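PDB 7JNY: C-X-C motif chemokine 13 from Homo sapiens, which attracts B lymphocytes as a secreted CXC chemokine by binding the receptor CXCR5, and also binds heparin. Local coordinates for residues R11-Q16 with Q31-G36. Numbering follows the deposited sequence.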
loop_
_atom_site.group_PDB
_atom_site.type_symbol
_atom_site.label_atom_id
_atom_site.label_comp_id
_atom_site.label_asym_id
_atom_site.label_seq_id
_atom_site.Cartn_x
_atom_site.Cartn_y
_atom_site.Cartn_z
ATOM N N ARG A 11 -16.984 -1.292 1.505
ATOM C CA ARG A 11 -16.996 0.028 0.907
ATOM C C ARG A 11 -15.603 0.663 0.987
ATOM O O ARG A 11 -14.760 0.273 1.807
ATOM C CB ARG A 11 -18.032 0.893 1.636
ATOM C CG ARG A 11 -19.484 0.358 1.507
ATOM C CD ARG A 11 -20.512 1.163 2.324
ATOM N NE ARG A 11 -21.884 0.726 2.063
ATOM C CZ ARG A 11 -22.594 1.042 0.988
ATOM N NH1 ARG A 11 -22.129 1.871 0.072
ATOM N NH2 ARG A 11 -23.799 0.507 0.827
ATOM N N CYS A 12 -15.368 1.629 0.091
ATOM C CA CYS A 12 -14.092 2.314 0.031
ATOM C C CYS A 12 -13.754 2.961 1.375
ATOM O O CYS A 12 -14.627 3.464 2.072
ATOM C CB CYS A 12 -14.091 3.390 -1.055
ATOM S SG CYS A 12 -14.414 2.824 -2.713
ATOM N N ARG A 13 -12.457 2.953 1.736
ATOM C CA ARG A 13 -12.027 3.632 2.954
ATOM C C ARG A 13 -11.460 5.021 2.697
ATOM O O ARG A 13 -11.416 5.837 3.623
ATOM C CB ARG A 13 -10.944 2.820 3.694
ATOM C CG ARG A 13 -11.238 1.363 3.970
ATOM C CD ARG A 13 -10.145 0.780 4.898
ATOM N NE ARG A 13 -10.344 -0.643 5.155
ATOM C CZ ARG A 13 -9.493 -1.418 5.819
ATOM N NH1 ARG A 13 -8.378 -0.931 6.360
ATOM N NH2 ARG A 13 -9.760 -2.715 5.938
ATOM N N CYS A 14 -11.005 5.296 1.483
ATOM C CA CYS A 14 -10.302 6.534 1.163
ATOM C C CYS A 14 -11.199 7.500 0.405
ATOM O O CYS A 14 -11.939 7.105 -0.487
ATOM C CB CYS A 14 -9.060 6.239 0.337
ATOM S SG CYS A 14 -7.922 5.113 1.142
ATOM N N VAL A 15 -11.098 8.771 0.755
ATOM C CA VAL A 15 -11.812 9.841 0.071
ATOM C C VAL A 15 -10.880 10.699 -0.762
ATOM O O VAL A 15 -11.340 11.619 -1.445
ATOM C CB VAL A 15 -12.597 10.703 1.076
ATOM C CG1 VAL A 15 -11.635 11.550 1.892
ATOM C CG2 VAL A 15 -13.592 11.546 0.351
ATOM N N GLN A 16 -9.587 10.425 -0.722
ATOM C CA GLN A 16 -8.609 11.124 -1.521
ATOM C C GLN A 16 -7.422 10.187 -1.628
ATOM O O GLN A 16 -7.317 9.210 -0.888
ATOM C CB GLN A 16 -8.249 12.485 -0.897
ATOM C CG GLN A 16 -8.230 12.476 0.626
ATOM C CD GLN A 16 -7.328 13.531 1.280
ATOM O OE1 GLN A 16 -6.543 14.229 0.623
ATOM N NE2 GLN A 16 -7.447 13.644 2.595
ATOM N N GLN A 31 -1.334 -1.376 3.611
ATOM C CA GLN A 31 -2.557 -2.155 3.501
ATOM C C GLN A 31 -3.067 -2.029 2.081
ATOM O O GLN A 31 -3.274 -0.911 1.589
ATOM C CB GLN A 31 -3.624 -1.653 4.461
ATOM C CG GLN A 31 -3.226 -1.764 5.911
ATOM C CD GLN A 31 -4.310 -1.254 6.807
ATOM O OE1 GLN A 31 -4.912 -0.219 6.527
ATOM N NE2 GLN A 31 -4.549 -1.945 7.911
ATOM N N ILE A 32 -3.264 -3.153 1.419
ATOM C CA ILE A 32 -3.757 -3.156 0.047
ATOM C C ILE A 32 -5.154 -3.738 0.068
ATOM O O ILE A 32 -5.362 -4.852 0.578
ATOM C CB ILE A 32 -2.845 -3.953 -0.886
ATOM C CG1 ILE A 32 -1.462 -3.301 -0.896
ATOM C CG2 ILE A 32 -3.372 -3.957 -2.295
ATOM C CD1 ILE A 32 -0.557 -3.931 -1.860
ATOM N N LEU A 33 -6.104 -2.990 -0.493
ATOM C CA LEU A 33 -7.473 -3.470 -0.651
ATOM C C LEU A 33 -7.791 -3.539 -2.131
ATOM O O LEU A 33 -8.139 -2.507 -2.738
ATOM C CB LEU A 33 -8.430 -2.541 0.084
ATOM C CG LEU A 33 -8.104 -2.452 1.573
ATOM C CD1 LEU A 33 -7.435 -1.135 1.828
ATOM C CD2 LEU A 33 -9.364 -2.599 2.408
ATOM N N PRO A 34 -7.648 -4.705 -2.755
ATOM C CA PRO A 34 -8.042 -4.837 -4.149
ATOM C C PRO A 34 -9.490 -4.424 -4.329
ATOM O O PRO A 34 -10.319 -4.549 -3.432
ATOM C CB PRO A 34 -7.828 -6.315 -4.460
ATOM C CG PRO A 34 -7.642 -6.986 -3.172
ATOM C CD PRO A 34 -7.252 -5.982 -2.149
ATOM N N ARG A 35 -9.796 -3.894 -5.486
ATOM C CA ARG A 35 -11.124 -3.468 -5.725
ATOM C C ARG A 35 -12.003 -4.647 -5.853
ATOM O O ARG A 35 -11.631 -5.764 -6.176
ATOM C CB ARG A 35 -11.218 -2.642 -6.965
ATOM C CG ARG A 35 -10.822 -3.317 -8.202
ATOM C CD ARG A 35 -11.454 -2.623 -9.391
ATOM N NE ARG A 35 -10.669 -2.761 -10.587
ATOM C CZ ARG A 35 -11.083 -3.405 -11.665
ATOM N NH1 ARG A 35 -12.278 -3.970 -11.692
ATOM N NH2 ARG A 35 -10.295 -3.502 -12.710
ATOM N N GLY A 36 -13.341 -4.454 -5.799
ATOM C CA GLY A 36 -14.291 -5.520 -5.878
ATOM C C GLY A 36 -15.646 -4.892 -6.052
ATOM O O GLY A 36 -15.775 -3.790 -6.611
HETATM O O HOH W 1 -7.520 1.331 7.076
#
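In the CXC motif of this chemokine, the residue between the two cysteines, R13, lays its side chain against those of L33 and Q31 at the end of strand 27-33. Its stretched-out chain crosses both partners at about a right angle and carries the guanidinium to L33. Methyl CD2 of L33 lies over one face of the guanidinium, displaced toward its rim, with CD2 3.5 Å from R13 NE and 3.6 Å from R13 NH2. R13 NH1 makes no direct hydrogen bond to Q31 OE1, 3.5 Å away, and the guanidinium and amide planes are 79° apart. A water in the guanidinium plane bridges the two, accepting from R13 NH1 and donating to Q31 OE1 at 3.1 Å. The amide of Q31 is held at both ends, OE1 accepting from W47 and NE2 donating to E4, which should fix its rotation and keep the oxygen turned to the water. Y6 makes a cation-pi contact with R13, while E43 receives the backbone N-H groups of R13 and C14. Disulfide C12-C39 ties the CXC segment to the loop before strand 43-48 and C14-C55 ties it to strand 53-56, the disulfide pairing of the chemokine fold around its antiparallel strands 27-33, 43-48 and 53-56.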